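Local coordinates for SusD homolog (Bacteroides thetaiotaomicron VPI-5482, PDB 3IHV), which probably binds glycans at the outer membrane for import, as do SusD-family lipoproteins that work with TonB-dependent transporters, at residues W81-Y85 against F135-V139; A227-V231 against V400-Y404; A419-I423 against F451-V455; K512-I518 against N530-W535. All coordinates share one frame; numbering follows the deposited sequence. Where two conformers were deposited one is given.

Contact 1. Residues W81-Y85 against F135-V139; sequences WAALY and FGNVV. With EDO (1,2-ethanediol), chain I.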
loop_
_atom_site.group_PDB
_atom_site.type_symbol
_atom_site.label_atom_id
_atom_site.label_comp_id
_atom_site.label_asym_id
_atom_site.label_seq_id
_atom_site.Cartn_x
_atom_site.Cartn_y
_atom_site.Cartn_z
ATOM N N TRP A 81 2.872 -1.194 -15.409
ATOM C CA TRP A 81 1.843 -0.756 -16.346
ATOM C C TRP A 81 1.220 -1.998 -17.000
ATOM O O TRP A 81 -0.004 -2.146 -17.018
ATOM C CB TRP A 81 2.446 0.200 -17.372
ATOM C CG TRP A 81 1.611 0.614 -18.529
ATOM C CD1 TRP A 81 1.483 -0.025 -19.732
ATOM C CD2 TRP A 81 0.896 1.845 -18.647
ATOM N NE1 TRP A 81 0.693 0.730 -20.583
ATOM C CE2 TRP A 81 0.329 1.886 -19.938
ATOM C CE3 TRP A 81 0.684 2.913 -17.784
ATOM C CZ2 TRP A 81 -0.438 2.945 -20.370
ATOM C CZ3 TRP A 81 -0.094 3.985 -18.223
ATOM C CH2 TRP A 81 -0.627 3.989 -19.504
ATOM N N ALA A 82 2.068 -2.894 -17.506
ATOM C CA ALA A 82 1.613 -4.125 -18.151
ATOM C C ALA A 82 0.851 -5.029 -17.187
ATOM O O ALA A 82 -0.159 -5.603 -17.555
ATOM C CB ALA A 82 2.810 -4.882 -18.795
ATOM N N ALA A 83 1.318 -5.165 -15.963
ATOM C CA ALA A 83 0.652 -6.041 -15.000
ATOM C C ALA A 83 -0.738 -5.527 -14.632
ATOM O O ALA A 83 -1.708 -6.303 -14.518
ATOM C CB ALA A 83 1.524 -6.235 -13.718
ATOM N N LEU A 84 -0.877 -4.214 -14.450
ATOM C CA LEU A 84 -2.192 -3.639 -14.142
ATOM C C LEU A 84 -3.140 -3.922 -15.275
ATOM O O LEU A 84 -4.294 -4.334 -15.060
ATOM C CB LEU A 84 -2.067 -2.121 -13.865
ATOM C CG LEU A 84 -1.419 -1.812 -12.496
ATOM C CD1 LEU A 84 -0.842 -0.338 -12.355
ATOM C CD2 LEU A 84 -2.451 -2.118 -11.332
ATOM N N TYR A 85 -2.690 -3.676 -16.506
ATOM C CA TYR A 85 -3.548 -3.949 -17.669
ATOM C C TYR A 85 -3.877 -5.431 -17.829
ATOM O O TYR A 85 -4.947 -5.789 -18.313
ATOM C CB TYR A 85 -2.989 -3.292 -18.948
ATOM C CG TYR A 85 -3.376 -1.815 -19.007
ATOM C CD1 TYR A 85 -4.707 -1.445 -19.242
ATOM C CD2 TYR A 85 -2.460 -0.806 -18.780
ATOM C CE1 TYR A 85 -5.110 -0.122 -19.240
ATOM C CE2 TYR A 85 -2.852 0.537 -18.784
ATOM C CZ TYR A 85 -4.163 0.867 -19.037
ATOM O OH TYR A 85 -4.571 2.179 -19.064
ATOM N N PHE A 135 0.008 7.021 -12.806
ATOM C CA PHE A 135 0.303 7.399 -14.171
ATOM C C PHE A 135 -0.491 8.574 -14.693
ATOM O O PHE A 135 -0.163 9.096 -15.749
ATOM C CB PHE A 135 0.160 6.199 -15.101
ATOM C CG PHE A 135 1.153 5.082 -14.840
ATOM C CD1 PHE A 135 2.426 5.117 -15.414
ATOM C CD2 PHE A 135 0.831 3.999 -14.040
ATOM C CE1 PHE A 135 3.360 4.087 -15.210
ATOM C CE2 PHE A 135 1.756 2.968 -13.849
ATOM C CZ PHE A 135 3.009 3.019 -14.426
ATOM N N GLY A 136 -1.589 8.912 -14.023
ATOM C CA GLY A 136 -2.336 10.129 -14.373
ATOM C C GLY A 136 -3.233 10.123 -15.586
ATOM O O GLY A 136 -4.391 10.517 -15.505
ATOM N N ASN A 137 -2.683 9.731 -16.730
ATOM C CA ASN A 137 -3.334 9.796 -18.030
ATOM C C ASN A 137 -3.267 8.417 -18.679
ATOM O O ASN A 137 -2.291 8.084 -19.351
ATOM C CB ASN A 137 -2.567 10.833 -18.820
ATOM C CG ASN A 137 -2.659 12.179 -18.169
ATOM O OD1 ASN A 137 -3.725 12.776 -18.195
ATOM N ND2 ASN A 137 -1.585 12.631 -17.495
ATOM N N VAL A 138 -4.345 7.658 -18.491
ATOM C CA VAL A 138 -4.319 6.256 -18.827
ATOM C C VAL A 138 -5.488 5.906 -19.760
ATOM O O VAL A 138 -6.423 6.705 -19.967
ATOM C CB VAL A 138 -4.303 5.398 -17.541
ATOM C CG1 VAL A 138 -3.034 5.779 -16.598
ATOM C CG2 VAL A 138 -5.658 5.425 -16.821
ATOM N N VAL A 139 -5.379 4.730 -20.344
ATOM C CA VAL A 139 -6.400 4.206 -21.245
ATOM C C VAL A 139 -7.453 3.419 -20.470
ATOM O O VAL A 139 -7.129 2.538 -19.638
ATOM C CB VAL A 139 -5.798 3.243 -22.313
ATOM C CG1 VAL A 139 -6.891 2.742 -23.262
ATOM C CG2 VAL A 139 -4.707 3.903 -23.108
HETATM C C1 EDO I . -2.375 -0.534 -23.379
HETATM O O1 EDO I . -1.758 -1.617 -22.718
HETATM C C2 EDO I . -1.969 0.747 -22.725
HETATM O O2 EDO I . -0.751 1.239 -23.311
#
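Trp81, on helix 75-101, reaches into the bend where the chain leaves helix 107-135. Trp81 CB begins near the ring of Phe135, 4.1 Å from its CZ. With CG anti to the backbone N (chi1 172°), the benzo half swings over to residues 135-139. There Trp81 CE3 stands over the centre of the Phe135 ring, 3.7 Å from its CD1, in a T-shaped pair that offers the tryptophan edge to the phenylalanine face, with planes at 77°. One atom further, Trp81 CZ3 lies 3.8 Å from CG1 of Val138, and Trp81 CH2 also comes within contact of that methyl. On the pyrrole side Trp81 NE1 makes a weak hydrogen bond of 3.1 Å to O2 of an ethanediol, probably carried over from crystallisation.

One turn on, Tyr85 lays its CE2 over the centre of the same indole and sends its hydroxyl to the loop. Tyr85 OH donates to Val139 O at 2.6 Å, in the carbonyl plane and on a lone pair, and packs against CB of Val138. Beyond the segments, Leu131 lies against Trp81 and Tyr85, and Ile518 against Trp81. The chemistry is thus mostly apolar, with one short hydrogen bond between the two segments: aromatic surface packs helix 75-101 against the end of helix 107-135 and the loop after it, while the tyrosine satisfies a backbone carbonyl in that loop.

Contact 2. Residues A227-V231 against V400-Y404; sequences ARILV and VLLLY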
loop_
_atom_site.group_PDB
_atom_site.type_symbol
_atom_site.label_atom_id
_atom_site.label_comp_id
_atom_site.label_asym_id
_atom_site.label_seq_id
_atom_site.Cartn_x
_atom_site.Cartn_y
_atom_site.Cartn_z
ATOM N N ALA A 227 -17.296 6.620 4.035
ATOM C CA ALA A 227 -16.674 6.124 5.286
ATOM C C ALA A 227 -17.702 6.025 6.413
ATOM O O ALA A 227 -17.660 5.083 7.201
ATOM C CB ALA A 227 -15.525 7.008 5.726
ATOM N N ARG A 228 -18.606 6.996 6.509
ATOM C CA ARG A 228 -19.663 6.967 7.531
ATOM C C ARG A 228 -20.446 5.642 7.513
ATOM O O ARG A 228 -20.749 5.073 8.562
ATOM C CB ARG A 228 -20.631 8.144 7.317
ATOM C CG ARG A 228 -21.755 8.279 8.338
ATOM C CD ARG A 228 -22.784 9.343 7.882
ATOM N NE ARG A 228 -22.282 10.712 7.988
ATOM C CZ ARG A 228 -22.746 11.755 7.304
ATOM N NH1 ARG A 228 -23.691 11.609 6.387
ATOM N NH2 ARG A 228 -22.209 12.949 7.502
ATOM N N ILE A 229 -20.801 5.166 6.315
ATOM C CA ILE A 229 -21.577 3.927 6.186
ATOM C C ILE A 229 -20.771 2.805 6.828
ATOM O O ILE A 229 -21.295 2.027 7.663
ATOM C CB ILE A 229 -21.834 3.592 4.661
ATOM C CG1 ILE A 229 -22.820 4.621 4.076
ATOM C CG2 ILE A 229 -22.375 2.160 4.472
ATOM C CD1 ILE A 229 -22.886 4.627 2.568
ATOM N N LEU A 230 -19.488 2.763 6.482
ATOM C CA LEU A 230 -18.603 1.708 7.016
ATOM C C LEU A 230 -18.420 1.817 8.540
ATOM O O LEU A 230 -18.542 0.818 9.269
ATOM C CB LEU A 230 -17.275 1.727 6.308
ATOM C CG LEU A 230 -16.200 0.769 6.847
ATOM C CD1 LEU A 230 -16.713 -0.663 6.922
ATOM C CD2 LEU A 230 -14.884 0.858 6.011
ATOM N N VAL A 231 -18.150 3.033 9.008
ATOM C CA VAL A 231 -17.914 3.271 10.440
ATOM C C VAL A 231 -19.165 2.980 11.249
ATOM O O VAL A 231 -19.129 2.247 12.262
ATOM C CB VAL A 231 -17.311 4.690 10.672
ATOM C CG1 VAL A 231 -17.197 4.973 12.208
ATOM C CG2 VAL A 231 -15.963 4.805 9.986
ATOM N N VAL A 400 -8.941 3.912 6.978
ATOM C CA VAL A 400 -10.260 4.433 6.686
ATOM C C VAL A 400 -10.744 5.390 7.786
ATOM O O VAL A 400 -11.293 6.441 7.466
ATOM C CB VAL A 400 -11.312 3.334 6.429
ATOM C CG1 VAL A 400 -12.675 3.980 6.093
ATOM C CG2 VAL A 400 -10.855 2.371 5.282
ATOM N N LEU A 401 -10.497 5.068 9.058
ATOM C CA LEU A 401 -10.881 6.009 10.125
ATOM C C LEU A 401 -10.164 7.347 9.908
ATOM O O LEU A 401 -10.761 8.408 10.031
ATOM C CB LEU A 401 -10.562 5.486 11.523
ATOM C CG LEU A 401 -11.450 4.340 12.012
ATOM C CD1 LEU A 401 -10.946 3.728 13.347
ATOM C CD2 LEU A 401 -12.912 4.768 12.133
ATOM N N LEU A 402 -8.879 7.275 9.577
ATOM C CA LEU A 402 -8.128 8.528 9.384
ATOM C C LEU A 402 -8.649 9.289 8.147
ATOM O O LEU A 402 -8.755 10.530 8.163
ATOM C CB LEU A 402 -6.639 8.254 9.289
ATOM C CG LEU A 402 -5.988 7.737 10.576
ATOM C CD1 LEU A 402 -4.487 7.506 10.425
ATOM C CD2 LEU A 402 -6.237 8.704 11.730
ATOM N N LEU A 403 -9.026 8.546 7.088
ATOM C CA LEU A 403 -9.606 9.184 5.892
ATOM C C LEU A 403 -10.924 9.861 6.213
ATOM O O LEU A 403 -11.242 10.936 5.668
ATOM C CB LEU A 403 -9.830 8.158 4.769
ATOM C CG LEU A 403 -8.561 7.628 4.104
ATOM C CD1 LEU A 403 -8.897 6.453 3.193
ATOM C CD2 LEU A 403 -7.888 8.788 3.298
ATOM N N TYR A 404 -11.725 9.202 7.054
ATOM C CA TYR A 404 -12.992 9.759 7.490
ATOM C C TYR A 404 -12.773 11.096 8.198
ATOM O O TYR A 404 -13.394 12.116 7.863
ATOM C CB TYR A 404 -13.682 8.735 8.393
ATOM C CG TYR A 404 -15.092 9.049 8.865
ATOM C CD1 TYR A 404 -16.009 9.706 8.050
ATOM C CD2 TYR A 404 -15.533 8.597 10.109
ATOM C CE1 TYR A 404 -17.309 9.958 8.484
ATOM C CE2 TYR A 404 -16.824 8.828 10.532
ATOM C CZ TYR A 404 -17.715 9.498 9.709
ATOM O OH TYR A 404 -19.007 9.727 10.147
HETATM O O HOH W 1 -20.337 11.885 9.601
#
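Tyr404 lies with one ring face against the backbone of helix 219-232, over Ala227 C and Arg228 N. Its CG is anti to the backbone N (chi1 -174°), which carries the ring from helix 397-412 across to its neighbour. Ala227 CB sits 3.6 Å from Tyr404 CD1, a small side chain consistent with the close approach of 5.6 Å between the CA atoms of Ala227 and Tyr404. Val231 comes obliquely, its CG2 3.8 Å from CD2 of the tyrosine, and the same methyl meets CD2 of Leu401. Leu230 and Val400 cross at about a right angle, touching through Leu230 CD2 and Val400 CG1 at 3.8 Å.

At the phenol end the aliphatic part of Arg228 runs past the hydroxyl. In the conformer described, a water accepts from Arg228 NE at 2.8 Å and is hydrogen-bonded to Tyr404 OH at 2.6 Å. Thr203 of helix 195-210 also packs on Ala227, and Ala422 of helix 417-430 on Tyr404. The axes of the two short segments come within 10.0 Å at a signed crossing angle of -132°, an arrangement of steeply crossed helices consistent with the TPR-like helical scaffold of SusD-family proteins.

Contact 3. Residues A419-I423 against F451-V455; sequences AYNAI and FREAV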
loop_
_atom_site.group_PDB
_atom_site.type_symbol
_atom_site.label_atom_id
_atom_site.label_comp_id
_atom_site.label_asym_id
_atom_site.label_seq_id
_atom_site.Cartn_x
_atom_site.Cartn_y
_atom_site.Cartn_z
ATOM N N ALA A 419 -15.294 13.372 13.342
ATOM C CA ALA A 419 -13.888 13.461 12.924
ATOM C C ALA A 419 -12.953 13.190 14.120
ATOM O O ALA A 419 -12.037 12.379 14.020
ATOM C CB ALA A 419 -13.593 14.792 12.313
ATOM N N TYR A 420 -13.211 13.848 15.233
ATOM C CA TYR A 420 -12.432 13.610 16.436
ATOM C C TYR A 420 -12.515 12.170 16.930
ATOM O O TYR A 420 -11.516 11.579 17.318
ATOM C CB TYR A 420 -12.868 14.562 17.543
ATOM C CG TYR A 420 -12.096 15.851 17.588
ATOM C CD1 TYR A 420 -10.812 15.862 18.096
ATOM C CD2 TYR A 420 -12.659 17.059 17.182
ATOM C CE1 TYR A 420 -10.100 17.048 18.182
ATOM C CE2 TYR A 420 -11.960 18.240 17.284
ATOM C CZ TYR A 420 -10.675 18.214 17.767
ATOM O OH TYR A 420 -9.951 19.363 17.891
ATOM N N ASN A 421 -13.717 11.597 16.919
ATOM C CA ASN A 421 -13.888 10.231 17.385
ATOM C C ASN A 421 -13.096 9.241 16.543
ATOM O O ASN A 421 -12.518 8.291 17.084
ATOM C CB ASN A 421 -15.376 9.829 17.451
ATOM C CG ASN A 421 -16.143 10.534 18.566
ATOM O OD1 ASN A 421 -15.567 11.055 19.526
ATOM N ND2 ASN A 421 -17.466 10.550 18.441
ATOM N N ALA A 422 -13.050 9.477 15.232
ATOM C CA ALA A 422 -12.367 8.570 14.302
ATOM C C ALA A 422 -10.865 8.618 14.527
ATOM O O ALA A 422 -10.225 7.560 14.729
ATOM C CB ALA A 422 -12.716 8.917 12.846
ATOM N N ILE A 423 -10.306 9.824 14.557
ATOM C CA ILE A 423 -8.849 9.981 14.802
ATOM C C ILE A 423 -8.450 9.538 16.238
ATOM O O ILE A 423 -7.440 8.848 16.419
ATOM C CB ILE A 423 -8.273 11.374 14.424
ATOM C CG1 ILE A 423 -6.729 11.300 14.506
ATOM C CG2 ILE A 423 -8.843 12.510 15.280
ATOM C CD1 ILE A 423 -5.987 12.331 13.685
ATOM N N PHE A 451 -6.148 20.764 12.480
ATOM C CA PHE A 451 -6.654 19.380 12.445
ATOM C C PHE A 451 -6.110 18.665 11.213
ATOM O O PHE A 451 -5.697 17.489 11.276
ATOM C CB PHE A 451 -8.171 19.377 12.463
ATOM C CG PHE A 451 -8.742 18.029 12.697
ATOM C CD1 PHE A 451 -8.994 17.593 13.989
ATOM C CD2 PHE A 451 -9.058 17.212 11.620
ATOM C CE1 PHE A 451 -9.554 16.326 14.213
ATOM C CE2 PHE A 451 -9.624 15.973 11.817
ATOM C CZ PHE A 451 -9.862 15.519 13.115
ATOM N N ARG A 452 -6.055 19.382 10.107
ATOM C CA ARG A 452 -5.489 18.847 8.879
ATOM C C ARG A 452 -4.041 18.386 9.102
ATOM O O ARG A 452 -3.654 17.264 8.709
ATOM C CB ARG A 452 -5.558 19.882 7.776
ATOM C CG ARG A 452 -4.871 19.371 6.474
ATOM C CD ARG A 452 -4.839 20.394 5.385
ATOM N NE ARG A 452 -6.154 20.738 4.920
ATOM C CZ ARG A 452 -6.751 21.913 5.085
ATOM N NH1 ARG A 452 -6.157 22.927 5.712
ATOM N NH2 ARG A 452 -7.971 22.070 4.635
ATOM N N GLU A 453 -3.251 19.236 9.770
ATOM C CA GLU A 453 -1.853 18.941 10.062
ATOM C C GLU A 453 -1.779 17.723 10.961
ATOM O O GLU A 453 -0.948 16.813 10.710
ATOM C CB GLU A 453 -1.168 20.166 10.706
ATOM N N ALA A 454 -2.676 17.645 11.960
ATOM C CA ALA A 454 -2.690 16.496 12.875
ATOM C C ALA A 454 -3.008 15.212 12.161
ATOM O O ALA A 454 -2.355 14.180 12.422
ATOM C CB ALA A 454 -3.714 16.706 14.062
ATOM N N VAL A 455 -3.974 15.246 11.255
ATOM C CA VAL A 455 -4.375 14.008 10.549
ATOM C C VAL A 455 -3.291 13.570 9.568
ATOM O O VAL A 455 -2.980 12.376 9.452
ATOM C CB VAL A 455 -5.704 14.123 9.792
ATOM C CG1 VAL A 455 -6.108 12.728 9.207
ATOM C CG2 VAL A 455 -6.804 14.634 10.667
#
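Phe451 has its CG anti to the backbone N (chi1 -169°), which extends its ring from helix 448-463 toward helix 417-430; on the other side Ile423 keeps CG1 anti to N (chi1 -170°), leaving CG2 between N and the carbonyl carbon. That places Ile423 CG2 3.8 Å from Phe451 CZ, while the longer branch continues past the ring until Ile423 CD1 stops 3.9 Å from Val455 CG2 in the conformer described. The phenylalanine tip is also met by Ala419, whose CB is 3.9 Å from Phe451 CZ.

Tyr420 completes the grip. Its ring receives the edge of Phe451 on one face, with CE1 of the phenylalanine above the centre of the tyrosine ring, a T-shaped pair with centroids 5.2 Å apart and planes at 69°. The tyrosine hydroxyl is held outside this pair by hydrogen bonds to Pro443 O and Leu446 N, which probably limit how the ring can turn. An alanine in place of Phe451 would probably open a gap between Ala419, Ile423 and Tyr420 and leave the tyrosine face without its aromatic partner.

The two helical segments run nearly parallel, 21° apart, yet their axes approach no closer than 12.1 Å, so the large side chains bridge the distance. Helix 397-412 packs against both: its Leu402 touches Ile423, Tyr404 touches Ala422, and Asn409 lies against Phe451.

Contact 4. Residues K512-I518 against N530-W535; sequences KHELFPI and NQNPKW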
loop_
_atom_site.group_PDB
_atom_site.type_symbol
_atom_site.label_atom_id
_atom_site.label_comp_id
_atom_site.label_asym_id
_atom_site.label_seq_id
_atom_site.Cartn_x
_atom_site.Cartn_y
_atom_site.Cartn_z
ATOM N N LYS A 512 7.196 17.045 -12.104
ATOM C CA LYS A 512 7.562 15.835 -12.813
ATOM C C LYS A 512 7.211 14.610 -11.985
ATOM O O LYS A 512 6.361 13.784 -12.376
ATOM C CB LYS A 512 9.075 15.848 -13.138
ATOM C CG LYS A 512 9.572 14.595 -13.864
ATOM C CD LYS A 512 11.020 14.679 -14.206
ATOM C CE LYS A 512 11.491 13.395 -14.877
ATOM N NZ LYS A 512 12.917 13.512 -15.267
ATOM N N HIS A 513 7.827 14.520 -10.799
ATOM C CA HIS A 513 7.803 13.280 -10.014
ATOM C C HIS A 513 6.519 13.000 -9.230
ATOM O O HIS A 513 6.451 12.008 -8.533
ATOM C CB HIS A 513 9.088 13.124 -9.163
ATOM C CG HIS A 513 10.312 12.877 -9.997
ATOM N ND1 HIS A 513 11.296 13.830 -10.201
ATOM C CD2 HIS A 513 10.679 11.801 -10.739
ATOM C CE1 HIS A 513 12.213 13.347 -11.020
ATOM N NE2 HIS A 513 11.858 12.120 -11.373
ATOM N N GLU A 514 5.510 13.824 -9.411
ATOM C CA GLU A 514 4.177 13.550 -8.876
ATOM C C GLU A 514 3.471 12.461 -9.720
ATOM O O GLU A 514 2.418 11.967 -9.319
ATOM C CB GLU A 514 3.297 14.777 -8.832
ATOM C CG GLU A 514 3.888 15.953 -8.069
ATOM C CD GLU A 514 4.826 16.791 -8.891
ATOM O OE1 GLU A 514 4.882 16.568 -10.117
ATOM O OE2 GLU A 514 5.504 17.671 -8.302
ATOM N N LEU A 515 4.012 12.145 -10.894
ATOM C CA LEU A 515 3.571 10.994 -11.699
ATOM C C LEU A 515 4.746 10.190 -12.169
ATOM O O LEU A 515 5.869 10.713 -12.280
ATOM C CB LEU A 515 2.866 11.461 -12.955
ATOM C CG LEU A 515 1.515 12.162 -12.751
ATOM C CD1 LEU A 515 1.058 12.789 -14.079
ATOM C CD2 LEU A 515 0.431 11.199 -12.176
ATOM N N PHE A 516 4.490 8.926 -12.447
ATOM C CA PHE A 516 5.441 8.109 -13.197
ATOM C C PHE A 516 5.224 8.414 -14.675
ATOM O O PHE A 516 4.141 8.898 -15.068
ATOM C CB PHE A 516 5.262 6.620 -12.905
ATOM C CG PHE A 516 6.104 6.120 -11.706
ATOM C CD1 PHE A 516 6.404 6.963 -10.637
ATOM C CD2 PHE A 516 6.513 4.811 -11.629
ATOM C CE1 PHE A 516 7.150 6.499 -9.532
ATOM C CE2 PHE A 516 7.223 4.330 -10.529
ATOM C CZ PHE A 516 7.569 5.186 -9.498
ATOM N N PRO A 517 6.243 8.195 -15.498
ATOM C CA PRO A 517 6.054 8.415 -16.912
ATOM C C PRO A 517 5.185 7.320 -17.516
ATOM O O PRO A 517 5.131 6.207 -16.989
ATOM C CB PRO A 517 7.471 8.260 -17.483
ATOM C CG PRO A 517 8.143 7.235 -16.527
ATOM C CD PRO A 517 7.553 7.598 -15.185
ATOM N N ILE A 518 4.567 7.621 -18.645
ATOM C CA ILE A 518 3.897 6.596 -19.424
ATOM C C ILE A 518 5.101 5.804 -19.966
ATOM O O ILE A 518 6.050 6.410 -20.419
ATOM C CB ILE A 518 3.123 7.199 -20.593
ATOM C CG1 ILE A 518 2.094 8.226 -20.082
ATOM C CG2 ILE A 518 2.486 6.085 -21.419
ATOM C CD1 ILE A 518 1.109 7.745 -19.028
ATOM N N ASN A 530 0.257 11.095 -25.210
ATOM C CA ASN A 530 1.075 12.204 -24.755
ATOM C C ASN A 530 1.767 11.726 -23.479
ATOM O O ASN A 530 1.155 11.085 -22.611
ATOM C CB ASN A 530 0.225 13.429 -24.432
ATOM C CG ASN A 530 -0.272 14.148 -25.676
ATOM O OD1 ASN A 530 0.428 14.224 -26.706
ATOM N ND2 ASN A 530 -1.457 14.755 -25.566
ATOM N N GLN A 531 3.061 12.025 -23.386
ATOM C CA GLN A 531 3.846 11.742 -22.212
ATOM C C GLN A 531 3.450 12.735 -21.095
ATOM O O GLN A 531 2.994 13.832 -21.370
ATOM C CB GLN A 531 5.345 11.835 -22.540
ATOM C CG GLN A 531 6.274 11.525 -21.362
ATOM C CD GLN A 531 5.999 10.183 -20.732
ATOM O OE1 GLN A 531 5.217 10.097 -19.770
ATOM N NE2 GLN A 531 6.565 9.129 -21.295
ATOM N N ASN A 532 3.616 12.310 -19.858
ATOM C CA ASN A 532 3.287 13.128 -18.698
ATOM C C ASN A 532 4.181 14.361 -18.565
ATOM O O ASN A 532 5.283 14.384 -19.080
ATOM C CB ASN A 532 3.324 12.257 -17.432
ATOM C CG ASN A 532 2.146 11.325 -17.348
ATOM O OD1 ASN A 532 1.059 11.651 -17.846
ATOM N ND2 ASN A 532 2.344 10.165 -16.740
ATOM N N PRO A 533 3.705 15.379 -17.845
ATOM C CA PRO A 533 4.474 16.632 -17.709
ATOM C C PRO A 533 5.905 16.415 -17.243
ATOM O O PRO A 533 6.158 15.625 -16.325
ATOM C CB PRO A 533 3.645 17.437 -16.684
ATOM C CG PRO A 533 2.229 16.941 -16.914
ATOM C CD PRO A 533 2.408 15.453 -17.149
ATOM N N LYS A 534 6.815 17.054 -17.971
ATOM C CA LYS A 534 8.268 17.035 -17.694
ATOM C C LYS A 534 8.973 15.697 -17.877
ATOM O O LYS A 534 10.178 15.579 -17.591
ATOM C CB LYS A 534 8.602 17.664 -16.325
ATOM C CG LYS A 534 8.446 19.179 -16.328
ATOM C CD LYS A 534 8.792 19.774 -14.977
ATOM C CE LYS A 534 8.749 21.290 -14.987
ATOM N NZ LYS A 534 7.387 21.836 -15.205
ATOM N N TRP A 535 8.259 14.704 -18.384
ATOM C CA TRP A 535 8.876 13.386 -18.655
ATOM C C TRP A 535 9.231 13.294 -20.135
ATOM O O TRP A 535 8.688 14.047 -20.944
ATOM C CB TRP A 535 7.959 12.214 -18.285
ATOM C CG TRP A 535 7.900 11.933 -16.809
ATOM C CD1 TRP A 535 6.953 12.335 -15.935
ATOM C CD2 TRP A 535 8.855 11.169 -16.056
ATOM N NE1 TRP A 535 7.255 11.874 -14.657
ATOM C CE2 TRP A 535 8.420 11.155 -14.711
ATOM C CE3 TRP A 535 10.051 10.512 -16.389
ATOM C CZ2 TRP A 535 9.141 10.515 -13.695
ATOM C CZ3 TRP A 535 10.755 9.858 -15.367
ATOM C CH2 TRP A 535 10.296 9.861 -14.060
ATOM O OXT TRP A 535 10.046 12.448 -20.508
HETATM O O HOH W 2 4.516 14.437 -14.338
HETATM O O HOH W 3 12.550 14.445 -17.858
#
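The extreme C terminus folds back on the loop between helices 504-507 and 520-525, and Trp535, the last residue, is clasped by it. Lys512 and Pro517 cover opposite faces of the indole. The extended lysine chain brings Lys512 CE 3.5 Å from the centroid of the Trp535 six-membered ring as a CH-pi contact, with NZ at cation-pi distance over the same face; from the other side Pro517 CD stands 3.6 Å from that centroid. Trp535 NE1 is shared between two carbonyls, Lys512 O at 3.1 Å and Leu515 O at 3.0 Å, lying above both carbonyl planes and bonding along bent paths (137° and 133°).

These acceptors are the ends of a type I beta turn, Lys512 to Leu515, while a type II turn from Asn532 to Trp535 presents the indole. A glycine in place of Trp535 would probably leave Lys512 and Pro517 facing a gap and take the indole donor from both turn carbonyls.

Further along, amides take over. Gln531, bent at chi2 (55°), pairs with the backbone of Ile518: Gln531 NE2 donates to Ile518 O at 2.9 Å, almost straight, and OE1 accepts from Ile518 N at 2.8 Å and from Asn532 N. Asn532 ND2 gives a hydrogen bond to Phe516 O, 2.8 Å long and in the carbonyl plane, and another to Phe135 O, while its OD1 receives Asn137 ND2.

In the fold
From the N terminus, contact 1 comes first and closes a loop of mostly helical chain between helix 75-101 and the loop after helix 107-135. Contact 2 spans the long stretch from helix 219-232 to helix 397-412; contact 3 then joins the next two helices, and contact 4 closes a short loop round helix 520-525 at the C terminus. All four follow in series, none nesting or crossing. In space they form two pairs: contacts 2 and 3 abut, with centres 12 Å apart, whereas contacts 1 and 4 meet through Asn532, which bonds to Asn137 and Phe135, tying the C-terminal tail to the N-terminal helices.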